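Local coordinates for protein glucokinase (Enterococcus faecalis, PDB 2QM1) that probably phosphorylates glucose with ATP, as a zinc-containing glucokinase of the ROK family with the actin-like ATPase fold, at residues K19-I22 with V28-Q31; K7-D12 with E52-R57; R245-L250 with E277-R282; K285-Q288 with Q294-N297; T85-Y90 with T95-V100. All blocks are in the same frame, centred on the assembly; numbering follows the deposited sequence. Where two conformers were deposited one is given.

Contact 1 (K19-I22 with V28-Q31); sequences KFAI and VVQQ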
# COMPACT_ATOMS: atom_id res chain seq x y z
N LYS B 19 -14.08 17.06 -18.94
CA LYS B 19 -13.21 18.21 -19.11
C LYS B 19 -12.00 17.80 -19.94
O LYS B 19 -11.51 16.70 -19.78
CB LYS B 19 -12.71 18.66 -17.77
CG LYS B 19 -13.79 19.03 -16.81
CD LYS B 19 -13.23 20.03 -15.85
CE LYS B 19 -13.79 19.86 -14.50
NZ LYS B 19 -13.15 18.62 -13.97
N PHE B 20 -11.53 18.71 -20.79
CA PHE B 20 -10.38 18.48 -21.68
C PHE B 20 -9.38 19.59 -21.45
O PHE B 20 -9.75 20.72 -21.05
CB PHE B 20 -10.82 18.55 -23.13
CG PHE B 20 -11.96 17.66 -23.47
CD1 PHE B 20 -11.75 16.46 -24.12
CD2 PHE B 20 -13.27 18.04 -23.19
CE1 PHE B 20 -12.82 15.63 -24.45
CE2 PHE B 20 -14.35 17.20 -23.51
CZ PHE B 20 -14.12 16.01 -24.16
N ALA B 21 -8.10 19.26 -21.65
CA ALA B 21 -7.10 20.32 -21.78
C ALA B 21 -6.07 19.90 -22.77
O ALA B 21 -5.85 18.71 -22.96
CB ALA B 21 -6.43 20.63 -20.47
N ILE B 22 -5.42 20.92 -23.33
CA ILE B 22 -4.25 20.79 -24.15
C ILE B 22 -3.11 21.46 -23.42
O ILE B 22 -3.22 22.60 -22.95
CB ILE B 22 -4.45 21.42 -25.53
CG1 ILE B 22 -5.44 20.58 -26.35
CG2 ILE B 22 -3.13 21.50 -26.25
CD1 ILE B 22 -6.01 21.33 -27.49
N VAL B 28 2.16 22.56 -18.74
CA VAL B 28 1.49 23.85 -18.67
C VAL B 28 0.26 23.83 -19.58
O VAL B 28 0.37 23.48 -20.74
CB VAL B 28 2.39 24.99 -19.17
CG1 VAL B 28 1.74 26.36 -19.00
CG2 VAL B 28 3.81 24.91 -18.52
N VAL B 29 -0.89 24.20 -19.02
CA VAL B 29 -2.18 24.16 -19.69
C VAL B 29 -2.26 25.28 -20.75
O VAL B 29 -2.09 26.44 -20.42
CB VAL B 29 -3.36 24.29 -18.61
CG1 VAL B 29 -4.74 24.28 -19.26
CG2 VAL B 29 -3.30 23.19 -17.59
N GLN B 30 -2.49 24.94 -22.02
CA GLN B 30 -2.68 25.94 -23.07
C GLN B 30 -4.16 26.33 -23.31
O GLN B 30 -4.45 27.51 -23.53
CB GLN B 30 -2.03 25.45 -24.37
CG GLN B 30 -0.50 25.16 -24.28
CD GLN B 30 0.12 24.61 -25.58
OE1 GLN B 30 -0.57 24.01 -26.44
NE2 GLN B 30 1.41 24.78 -25.71
N GLN B 31 -5.10 25.35 -23.24
CA GLN B 31 -6.57 25.55 -23.43
C GLN B 31 -7.32 24.54 -22.62
O GLN B 31 -6.82 23.46 -22.45
CB GLN B 31 -7.03 25.26 -24.86
CG GLN B 31 -5.96 25.01 -25.84
CD GLN B 31 -6.47 24.98 -27.26
OE1 GLN B 31 -7.69 25.07 -27.51
NE2 GLN B 31 -5.55 24.84 -28.20
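Ile22 O is gripped by two backbone N-H groups in succession. Gln30 N reaches Ile22 O at 2.6 Å. Gln31 N reaches the same oxygen in a weak bond of 3.3 Å. In return, Ile22 N gives its hydrogen to Gln31 O at 3.0 Å, nearly straight at 164°. Two residues of one strand thus face one residue of the other, which is a classic beta bulge. It sits near the start of strand 29-36, in the hairpin that this strand makes with strand 17-24. Gln31 O also takes a CA-H...O contact from Ala21 CA at 3.2 Å.

The side chains of Ile22 and Gln31 lie side by side on one face of the sheet and point the same way. Ile22 CD1 rests against the amide end of Gln31, 3.6 Å from Gln31 NE2. The other branch, Ile22 CG2, meets Gln30 OE1 at 3.6 Å. The Gln31 chain is extended beyond CG, and OE1 at its end accepts a hydrogen bond from Arg57 of helix 46-60. Away from this face, Ala21 CB lies 4.2 Å from Val29 CG1. The extra residue of the bulge leaves one carbonyl serving two donors. The methyls of the buried isoleucine rest against the amide ends of both glutamines, and Gln31 OE1 has its hydrogen-bond partner in Arg57.

Contact 2 (K7-D12 with E52-R57); sequences KIIGID and ESIRHR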
# COMPACT_ATOMS: atom_id res chain seq x y z
N LYS B 7 2.36 18.95 -28.10
CA LYS B 7 1.21 19.07 -27.21
C LYS B 7 0.72 17.69 -26.76
O LYS B 7 0.93 16.67 -27.45
CB LYS B 7 0.07 19.83 -27.91
CG LYS B 7 0.43 21.28 -28.40
CD LYS B 7 -0.71 21.85 -29.25
CE LYS B 7 -0.42 23.30 -29.80
NZ LYS B 7 0.77 23.28 -30.70
N ILE B 8 0.12 17.66 -25.58
CA ILE B 8 -0.53 16.45 -25.07
C ILE B 8 -1.96 16.89 -24.69
O ILE B 8 -2.19 18.08 -24.39
CB ILE B 8 0.25 15.81 -23.88
CG1 ILE B 8 0.41 16.84 -22.76
CG2 ILE B 8 1.65 15.36 -24.32
CD1 ILE B 8 1.39 16.46 -21.74
N ILE B 9 -2.89 15.96 -24.81
CA ILE B 9 -4.29 16.20 -24.45
C ILE B 9 -4.60 15.39 -23.18
O ILE B 9 -4.29 14.19 -23.09
CB ILE B 9 -5.25 15.80 -25.62
CG1 ILE B 9 -5.05 16.71 -26.83
CG2 ILE B 9 -6.76 15.83 -25.12
CD1 ILE B 9 -5.61 16.19 -28.17
N GLY B 10 -5.23 16.04 -22.21
CA GLY B 10 -5.78 15.30 -21.05
C GLY B 10 -7.30 15.34 -21.02
O GLY B 10 -7.89 16.35 -21.36
N ILE B 11 -7.92 14.23 -20.64
CA ILE B 11 -9.38 14.14 -20.53
C ILE B 11 -9.69 13.74 -19.11
O ILE B 11 -9.12 12.76 -18.58
CB ILE B 11 -9.98 13.11 -21.50
CG1 ILE B 11 -9.63 13.50 -22.95
CG2 ILE B 11 -11.54 12.98 -21.26
CD1 ILE B 11 -9.48 12.29 -24.00
N ASP B 12 -10.59 14.50 -18.50
CA ASP B 12 -11.10 14.21 -17.18
C ASP B 12 -12.61 13.87 -17.28
O ASP B 12 -13.48 14.75 -17.26
CB ASP B 12 -10.74 15.39 -16.26
CG ASP B 12 -11.27 15.22 -14.87
OD1 ASP B 12 -11.92 14.20 -14.61
OD2 ASP B 12 -11.04 16.15 -14.03
N GLU B 52 -15.80 13.20 -30.86
CA GLU B 52 -16.35 14.40 -31.48
C GLU B 52 -15.84 15.72 -30.93
O GLU B 52 -15.58 16.61 -31.71
CB GLU B 52 -17.88 14.40 -31.44
CG GLU B 52 -18.53 15.59 -32.11
CD GLU B 52 -18.00 15.90 -33.52
OE1 GLU B 52 -17.95 17.09 -33.87
OE2 GLU B 52 -17.65 14.97 -34.29
N SER B 53 -15.74 15.84 -29.60
CA SER B 53 -15.31 17.10 -29.01
C SER B 53 -13.83 17.40 -29.39
O SER B 53 -13.47 18.54 -29.65
CB SER B 53 -15.49 17.05 -27.49
OG SER B 53 -15.00 18.22 -26.85
N ILE B 54 -12.98 16.37 -29.42
CA ILE B 54 -11.60 16.55 -29.83
C ILE B 54 -11.46 16.80 -31.34
O ILE B 54 -10.73 17.67 -31.77
CB ILE B 54 -10.73 15.37 -29.36
CG1 ILE B 54 -10.49 15.46 -27.85
CG2 ILE B 54 -9.39 15.31 -30.16
CD1 ILE B 54 -10.01 14.19 -27.29
N ARG B 55 -12.19 16.05 -32.15
CA ARG B 55 -12.14 16.31 -33.57
C ARG B 55 -12.54 17.78 -33.84
O ARG B 55 -11.88 18.48 -34.62
CB ARG B 55 -13.09 15.38 -34.31
CG ARG B 55 -12.59 13.96 -34.44
CD ARG B 55 -13.62 13.13 -35.17
NE ARG B 55 -13.20 11.75 -35.41
CZ ARG B 55 -14.04 10.75 -35.68
NH1 ARG B 55 -15.34 10.97 -35.75
NH2 ARG B 55 -13.58 9.51 -35.88
N HIS B 56 -13.62 18.23 -33.18
CA HIS B 56 -14.16 19.58 -33.44
C HIS B 56 -13.22 20.71 -33.00
O HIS B 56 -13.22 21.77 -33.62
CB HIS B 56 -15.54 19.75 -32.77
CG HIS B 56 -16.23 21.03 -33.11
ND1 HIS B 56 -16.93 21.22 -34.29
CD2 HIS B 56 -16.35 22.19 -32.41
CE1 HIS B 56 -17.45 22.43 -34.29
NE2 HIS B 56 -17.11 23.04 -33.17
N ARG B 57 -12.43 20.47 -31.96
CA ARG B 57 -11.52 21.48 -31.37
C ARG B 57 -10.34 21.63 -32.31
O ARG B 57 -9.91 22.75 -32.70
CB ARG B 57 -11.06 21.03 -29.98
CG ARG B 57 -10.28 22.07 -29.17
CD ARG B 57 -11.26 23.11 -28.65
NE ARG B 57 -10.56 24.13 -27.90
CZ ARG B 57 -11.13 24.96 -27.03
NH1 ARG B 57 -12.47 24.94 -26.87
NH2 ARG B 57 -10.37 25.87 -26.41
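Ile54 reaches from helix 46-60 to Ile9 and Ile11 of strand 7-13, joining a helix to the face of the sheet it covers. The sheet is mixed, with strand order 3-2-1-4-5. Strand 7-13 is its middle strand, and the pattern is that of a domain of the actin-like ATPase fold.

Glu52 comes first in 52-57. Its carbonyl oxygen accepts the backbone bond from His56 N at 2.9 Å. Ser53 comes next. It turns its hydroxyl to Trp33 and touches Phe20, so it packs against the neighbouring strands. Ile54 follows and is buried, with its CB directed at the strand. Its CG1 branch lies beside the backbone N (chi1 -74°), and CD1 is carried outward from there (chi2 163°) to the strand. Leu108 of helix 100-108 also packs on Ile54. Arg55 bonds Ala107 O through NH2 and touches Leu108, so it too links the two helices. Arg57 touches Trp33 of strand 29-36, and its backbone N bonds Ser53 O at 3.2 Å.

No polar bond crosses between the two segments. Ile9 and Ile11 are two apart on the strand, so both point to the same face, the one under the helix. Phe68 packs on Ile9, and Ile71 and Met73 pack on Ile11. The joint is narrow and made of methyl groups. Ile54 CD1 lies 4.2 Å from Ile9 CG2 and 3.8 Å from Ile11 CD1.

Contact 3 (R245-L250 with E277-R282); sequences RVCFYL and EFLRSR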
# COMPACT_ATOMS: atom_id res chain seq x y z
N ARG B 245 -14.51 14.01 14.87
CA ARG B 245 -14.83 12.65 14.52
C ARG B 245 -14.34 12.33 13.11
O ARG B 245 -13.78 11.26 12.87
CB ARG B 245 -16.35 12.43 14.63
CG ARG B 245 -16.77 11.00 14.30
CD ARG B 245 -16.04 9.97 15.24
NE ARG B 245 -16.99 9.48 16.23
CZ ARG B 245 -17.07 9.91 17.47
NH1 ARG B 245 -18.01 9.43 18.26
NH2 ARG B 245 -16.20 10.80 17.92
N VAL B 246 -14.56 13.28 12.18
CA VAL B 246 -14.23 13.04 10.77
C VAL B 246 -12.71 12.85 10.59
O VAL B 246 -12.27 11.95 9.84
CB VAL B 246 -14.80 14.16 9.79
CG1 VAL B 246 -14.12 14.08 8.46
CG2 VAL B 246 -16.35 14.00 9.54
N CYS B 247 -11.93 13.68 11.28
CA CYS B 247 -10.46 13.68 11.08
C CYS B 247 -9.79 12.54 11.81
O CYS B 247 -8.72 12.10 11.38
CB CYS B 247 -9.88 15.04 11.49
SG CYS B 247 -10.50 16.36 10.33
N PHE B 248 -10.43 12.06 12.89
CA PHE B 248 -10.08 10.77 13.55
C PHE B 248 -10.01 9.66 12.48
O PHE B 248 -8.99 8.97 12.32
CB PHE B 248 -11.08 10.45 14.69
CG PHE B 248 -10.91 9.07 15.30
CD1 PHE B 248 -10.04 8.88 16.37
CD2 PHE B 248 -11.59 7.97 14.76
CE1 PHE B 248 -9.86 7.61 16.91
CE2 PHE B 248 -11.41 6.71 15.27
CZ PHE B 248 -10.54 6.53 16.37
N TYR B 249 -11.09 9.51 11.73
CA TYR B 249 -11.19 8.42 10.77
C TYR B 249 -10.23 8.64 9.60
O TYR B 249 -9.63 7.71 9.14
CB TYR B 249 -12.62 8.31 10.22
CG TYR B 249 -13.64 7.76 11.21
CD1 TYR B 249 -13.45 6.53 11.83
CD2 TYR B 249 -14.81 8.46 11.48
CE1 TYR B 249 -14.40 6.01 12.73
CE2 TYR B 249 -15.79 7.94 12.37
CZ TYR B 249 -15.56 6.72 12.98
OH TYR B 249 -16.49 6.21 13.85
N LEU B 250 -10.14 9.88 9.12
CA LEU B 250 -9.14 10.18 8.09
C LEU B 250 -7.76 9.96 8.64
O LEU B 250 -6.92 9.50 7.91
CB LEU B 250 -9.25 11.60 7.52
CG LEU B 250 -10.48 11.88 6.65
CD1 LEU B 250 -10.84 13.35 6.83
CD2 LEU B 250 -10.15 11.58 5.18
N GLU B 277 -6.28 24.75 5.85
CA GLU B 277 -5.36 24.40 6.90
C GLU B 277 -6.05 23.78 8.13
O GLU B 277 -5.47 22.96 8.81
CB GLU B 277 -4.48 25.61 7.27
CG GLU B 277 -3.51 25.41 8.49
CD GLU B 277 -2.49 24.25 8.32
OE1 GLU B 277 -2.24 23.80 7.17
OE2 GLU B 277 -1.92 23.79 9.35
N PHE B 278 -7.29 24.18 8.39
CA PHE B 278 -8.01 23.73 9.57
C PHE B 278 -8.29 22.23 9.48
O PHE B 278 -8.17 21.50 10.46
CB PHE B 278 -9.30 24.54 9.71
CG PHE B 278 -10.05 24.26 10.97
CD1 PHE B 278 -11.03 23.26 11.00
CD2 PHE B 278 -9.80 25.00 12.12
CE1 PHE B 278 -11.73 23.00 12.16
CE2 PHE B 278 -10.49 24.75 13.30
CZ PHE B 278 -11.46 23.75 13.32
N LEU B 279 -8.67 21.78 8.28
CA LEU B 279 -8.77 20.35 7.97
C LEU B 279 -7.42 19.62 7.94
O LEU B 279 -7.31 18.57 8.52
CB LEU B 279 -9.51 20.12 6.65
CG LEU B 279 -9.33 18.71 6.05
CD1 LEU B 279 -10.11 17.68 6.85
CD2 LEU B 279 -9.78 18.70 4.60
N ARG B 280 -6.40 20.17 7.28
CA ARG B 280 -5.08 19.50 7.20
C ARG B 280 -4.53 19.24 8.59
O ARG B 280 -4.07 18.15 8.89
CB ARG B 280 -4.08 20.32 6.39
CG ARG B 280 -2.86 19.53 5.88
CD ARG B 280 -1.73 20.45 5.71
NE ARG B 280 -1.48 21.11 6.97
CZ ARG B 280 -0.73 20.61 7.95
NH1 ARG B 280 -0.07 19.44 7.78
NH2 ARG B 280 -0.62 21.31 9.07
N SER B 281 -4.70 20.22 9.46
CA SER B 281 -4.21 20.14 10.80
C SER B 281 -4.81 18.97 11.58
O SER B 281 -4.06 18.23 12.25
CB SER B 281 -4.45 21.46 11.52
OG SER B 281 -3.31 21.74 12.29
N ARG B 282 -6.13 18.79 11.47
CA ARG B 282 -6.83 17.84 12.30
C ARG B 282 -6.56 16.46 11.74
O ARG B 282 -6.44 15.49 12.49
CB ARG B 282 -8.30 18.23 12.43
CG ARG B 282 -8.47 19.28 13.55
CD ARG B 282 -9.39 20.44 13.26
NE ARG B 282 -8.68 21.72 13.49
CZ ARG B 282 -8.61 22.36 14.65
NH1 ARG B 282 -7.93 23.51 14.75
NH2 ARG B 282 -9.20 21.87 15.72
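Cys247 SG sits between two side chains of helix 277-289. It is 3.6 Å from Arg282 CB and 3.7 Å from Leu279 CD1. Its CB also meets the Arg282 backbone, 3.6 Å from Arg282 O. The thiol lies beside the backbone N of its own residue (chi1 -66°), a turn that carries it to the other helix. Leu279 CD1 makes a second, looser contact with Leu250 CD1 at 4.4 Å, one helical turn further along. No hydrogen bond crosses between the segments.

Arg282 gives only its root to the contact. Its chain bends away. In one of its two deposited conformers the guanidinium lies over Phe278, with NE 3.3 Å above the ring plane and over the centre. There NE also makes a weak bond to Phe278 O. The Phe278 ring packs on Phe229 and Ala232 of helix 225-233, which also touches Leu279. Further round helix 277-289, Arg280 forms a salt bridge with Glu277.

Beyond the contact, Leu250 packs on Leu187, and Phe248 meets Pro174 of the second subunit. The axes of the two segments pass 9.7 Å apart and cross at -54°. This is oblique packing of two helices through small and aliphatic side chains, in the domain that holds the five-stranded sheet with strand 265-269.

Contact 4 (K285-Q288 with Q294-N297); sequences KYFQ and QVRN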
# COMPACT_ATOMS: atom_id res chain seq x y z
N LYS B 285 -3.00 15.71 12.94
CA LYS B 285 -3.02 15.40 14.38
C LYS B 285 -3.37 13.92 14.72
O LYS B 285 -2.73 13.29 15.56
CB LYS B 285 -3.97 16.35 15.09
CG LYS B 285 -4.21 15.89 16.53
CD LYS B 285 -5.41 16.48 17.26
CE LYS B 285 -5.29 16.00 18.71
NZ LYS B 285 -6.21 16.62 19.72
N TYR B 286 -4.38 13.37 14.07
CA TYR B 286 -4.71 11.97 14.26
C TYR B 286 -3.78 11.00 13.52
O TYR B 286 -3.48 9.94 14.03
CB TYR B 286 -6.19 11.72 13.94
CG TYR B 286 -7.14 12.30 14.98
CD1 TYR B 286 -7.25 11.70 16.22
CD2 TYR B 286 -7.92 13.42 14.72
CE1 TYR B 286 -8.11 12.19 17.20
CE2 TYR B 286 -8.80 13.94 15.70
CZ TYR B 286 -8.88 13.29 16.94
OH TYR B 286 -9.70 13.74 17.96
N PHE B 287 -3.37 11.35 12.31
CA PHE B 287 -2.28 10.66 11.62
C PHE B 287 -1.07 10.43 12.57
O PHE B 287 -0.51 9.37 12.60
CB PHE B 287 -1.80 11.48 10.43
CG PHE B 287 -0.66 10.85 9.69
CD1 PHE B 287 -0.90 9.86 8.72
CD2 PHE B 287 0.65 11.24 9.94
CE1 PHE B 287 0.15 9.27 7.99
CE2 PHE B 287 1.73 10.63 9.22
CZ PHE B 287 1.47 9.65 8.27
N GLN B 288 -0.65 11.49 13.26
CA GLN B 288 0.42 11.42 14.25
C GLN B 288 0.14 10.39 15.38
O GLN B 288 1.06 9.63 15.76
CB GLN B 288 0.72 12.82 14.81
CG GLN B 288 1.41 13.81 13.84
CD GLN B 288 2.83 13.37 13.44
OE1 GLN B 288 3.19 13.34 12.27
NE2 GLN B 288 3.61 12.96 14.43
N GLN B 294 9.12 6.19 13.10
CA GLN B 294 9.85 6.40 11.87
C GLN B 294 8.92 6.99 10.77
O GLN B 294 9.35 7.77 9.92
CB GLN B 294 10.55 5.10 11.47
CG GLN B 294 11.65 4.64 12.47
CD GLN B 294 11.20 3.65 13.58
OE1 GLN B 294 10.07 3.69 14.10
NE2 GLN B 294 12.13 2.76 13.96
N VAL B 295 7.62 6.65 10.82
CA VAL B 295 6.66 7.18 9.87
C VAL B 295 6.21 8.59 10.26
O VAL B 295 6.05 9.46 9.41
CB VAL B 295 5.45 6.21 9.66
CG1 VAL B 295 4.31 6.92 8.86
CG2 VAL B 295 5.94 4.86 8.99
N ARG B 296 6.01 8.79 11.55
CA ARG B 296 5.63 10.10 12.11
C ARG B 296 6.59 11.20 11.70
O ARG B 296 6.19 12.34 11.48
CB ARG B 296 5.76 10.08 13.62
CG ARG B 296 4.81 9.25 14.33
CD ARG B 296 5.23 9.32 15.74
NE ARG B 296 4.11 9.79 16.49
CZ ARG B 296 4.17 10.60 17.52
NH1 ARG B 296 5.29 11.11 17.95
NH2 ARG B 296 3.03 10.93 18.08
N ASN B 297 7.86 10.86 11.68
CA ASN B 297 8.92 11.84 11.55
C ASN B 297 9.31 11.96 10.10
O ASN B 297 10.30 12.63 9.78
CB ASN B 297 10.11 11.42 12.38
CG ASN B 297 9.81 11.39 13.90
OD1 ASN B 297 10.28 10.53 14.62
ND2 ASN B 297 9.03 12.31 14.35
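Arg296 reaches back from the short helix 293-296 to the last turns of helix 277-289, and its side chain meets Gln288 from root to tip. CB lies alongside the end of the Gln288 side chain. CG passes 4.0 Å from Gln288 O, and CD stays at the margin of contact. The chain then bends at chi3, which brings the guanidinium edge to the carbonyl. NE donates to Gln288 O at 3.1 Å, with an N-H...O angle of 156°. The oxygen lies near the guanidinium plane, while the donor is tilted 27° out of the carbonyl plane. NH2 adds a weak bond to the same Gln288 O at 3.3 Å. One backbone oxygen thus takes two N-H groups of one arginine. The end of the Gln288 side chain lies over one face of the guanidinium.

Deeper in, Phe287 and Val295 cross at about a right angle. Phe287 CZ touches Val295 CG1 at 4.0 Å. Phe287 CG points away from its backbone N (chi1 179°), which swings the ring to the other segment. Thr254 of helix 237-261 packs on the same ring, and Cys163 of the second subunit packs on Val295.

The Gln288 carbonyl lies near the C-terminal end of its helix. Such an end would be expected to carry partial negative charge, which is consistent with an arginine binding there. The bond spans the turn between the two helices.

Contact 5 (T85-Y90 with T95-V100); sequences TVVGAY and TTVQPV
Val86 and Gln98 are held together by two backbone bonds, the firm middle of this contact. Val86 N donates to Gln98 O at 3.0 Å. Gln98 N donates to Val86 O at 3.1 Å and is nearly straight, at 171°. Next to this pair, Thr85 CG2 presses on Val97 CG1 at 3.4 Å, closer than carbon atoms usually come. Thr85 CA adds a CA-H...O contact to Gln98 O at 3.2 Å.

The buried side belongs to Val86 and Val100, whose CG2 methyls meet at 3.7 Å. Each of these branches lies beside its own backbone N, and the two side chains cross at a slant. Leu114 of strand 112-116 and Trp94 close over both valines.

The pairing is a single antiparallel bridge. It joins the loop before helix 100-108 to strand 85-87 at one point. That strand forms a two-stranded sheet with strand 78-80. Pro99 then takes the N-cap position of helix 100-108, so the bridge sits just before the helix start. The side chain of Val86 is about 8 Å from that of Asn116, a ligand of the magnesium ion.

The outer side is looser. Val87 CG2 and Val97 CG2 meet at 3.9 Å on the exposed face. Further on, Thr95 CG2 lies over one face of the Tyr90 ring in a CH-pi contact, 4.3 Å from the ring centroid and displaced toward its rim. Gln98 bends away from the strand at chi2 (-60°), and its NE2 donates to Thr96 O from above the carbonyl plane.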
# COMPACT_ATOMS: atom_id res chain seq x y z
N THR B 85 -9.11 -0.92 -21.07
CA THR B 85 -10.46 -1.43 -20.92
C THR B 85 -10.94 -0.84 -19.55
O THR B 85 -10.12 -0.64 -18.66
CB THR B 85 -10.28 -2.97 -20.94
OG1 THR B 85 -10.81 -3.54 -22.16
CG2 THR B 85 -10.80 -3.59 -19.77
N VAL B 86 -12.23 -0.53 -19.43
CA VAL B 86 -12.80 0.03 -18.20
C VAL B 86 -13.94 -0.86 -17.69
O VAL B 86 -14.93 -1.11 -18.43
CB VAL B 86 -13.38 1.48 -18.44
CG1 VAL B 86 -13.86 2.10 -17.11
CG2 VAL B 86 -12.37 2.38 -19.13
N VAL B 87 -13.81 -1.34 -16.45
CA VAL B 87 -14.86 -2.11 -15.79
C VAL B 87 -15.34 -1.37 -14.50
O VAL B 87 -14.54 -0.76 -13.82
CB VAL B 87 -14.37 -3.58 -15.54
CG1 VAL B 87 -13.57 -3.71 -14.23
CG2 VAL B 87 -15.49 -4.57 -15.62
N GLY B 88 -16.63 -1.41 -14.20
CA GLY B 88 -17.10 -0.96 -12.88
C GLY B 88 -17.51 0.49 -12.80
O GLY B 88 -17.56 1.08 -11.70
N ALA B 89 -17.81 1.08 -13.96
CA ALA B 89 -18.18 2.48 -14.05
C ALA B 89 -19.71 2.60 -14.01
O ALA B 89 -20.34 3.15 -14.93
CB ALA B 89 -17.60 3.11 -15.34
N TYR B 90 -20.30 2.05 -12.95
CA TYR B 90 -21.75 1.88 -12.91
C TYR B 90 -22.48 3.21 -13.01
O TYR B 90 -23.51 3.29 -13.69
CB TYR B 90 -22.21 1.03 -11.69
CG TYR B 90 -22.79 -0.35 -12.03
CD1 TYR B 90 -22.07 -1.29 -12.79
CD2 TYR B 90 -24.06 -0.73 -11.55
CE1 TYR B 90 -22.60 -2.58 -13.10
CE2 TYR B 90 -24.63 -2.02 -11.84
CZ TYR B 90 -23.89 -2.94 -12.62
OH TYR B 90 -24.46 -4.18 -12.89
N THR B 95 -22.36 -1.17 -18.01
CA THR B 95 -22.51 -2.38 -17.21
C THR B 95 -21.64 -3.52 -17.76
O THR B 95 -21.52 -4.61 -17.19
CB THR B 95 -23.98 -2.79 -17.12
OG1 THR B 95 -24.51 -2.91 -18.45
CG2 THR B 95 -24.76 -1.75 -16.34
N THR B 96 -21.00 -3.22 -18.86
CA THR B 96 -20.25 -4.19 -19.61
C THR B 96 -18.86 -3.57 -19.79
O THR B 96 -18.74 -2.35 -19.76
CB THR B 96 -21.07 -4.35 -20.91
OG1 THR B 96 -21.94 -5.52 -20.83
CG2 THR B 96 -20.29 -4.27 -22.14
N VAL B 97 -17.82 -4.39 -19.96
CA VAL B 97 -16.43 -3.90 -20.16
C VAL B 97 -16.35 -3.01 -21.43
O VAL B 97 -16.78 -3.42 -22.52
CB VAL B 97 -15.42 -5.07 -20.33
CG1 VAL B 97 -14.01 -4.58 -20.34
CG2 VAL B 97 -15.58 -6.12 -19.23
N GLN B 98 -15.79 -1.81 -21.29
CA GLN B 98 -15.70 -0.87 -22.40
C GLN B 98 -14.27 -0.81 -23.00
O GLN B 98 -13.29 -0.59 -22.26
CB GLN B 98 -16.16 0.52 -21.97
CG GLN B 98 -17.64 0.59 -21.48
CD GLN B 98 -18.63 0.16 -22.54
OE1 GLN B 98 -18.78 0.80 -23.60
NE2 GLN B 98 -19.34 -0.93 -22.26
N PRO B 99 -14.17 -1.04 -24.32
CA PRO B 99 -12.90 -1.02 -25.06
C PRO B 99 -12.52 0.42 -25.42
O PRO B 99 -12.31 0.73 -26.59
CB PRO B 99 -13.22 -1.82 -26.33
CG PRO B 99 -14.66 -1.55 -26.58
CD PRO B 99 -15.31 -1.36 -25.20
N VAL B 100 -12.40 1.27 -24.40
CA VAL B 100 -12.28 2.70 -24.60
C VAL B 100 -11.03 3.04 -25.39
O VAL B 100 -11.06 3.86 -26.27
CB VAL B 100 -12.22 3.46 -23.24
CG1 VAL B 100 -11.87 4.92 -23.44
CG2 VAL B 100 -13.57 3.36 -22.48

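Overall arrangement
Contacts 1 and 2 share one sheet and touch each other, with Arg57 and Gln31 joining them. Contact 1 is partly buried and pairs its strands by backbone bonds. Contact 2 is buried and covers the sheet with a helix through isoleucines alone. Contact 5 lies on the surface, about 21 Å from contact 2 between centres, and mixes a backbone bridge with threonine and valine side chains. Contacts 3 and 4 lie on the opposite side of the chain's centre from contacts 1 and 2, and both use helix 277-289. Contact 3 is also buried, and apolar across its helices. Contact 4 is partly buried, with an arginine bond outside and phenylalanine and valine within. Tyr286 packs on helix 237-261 between them.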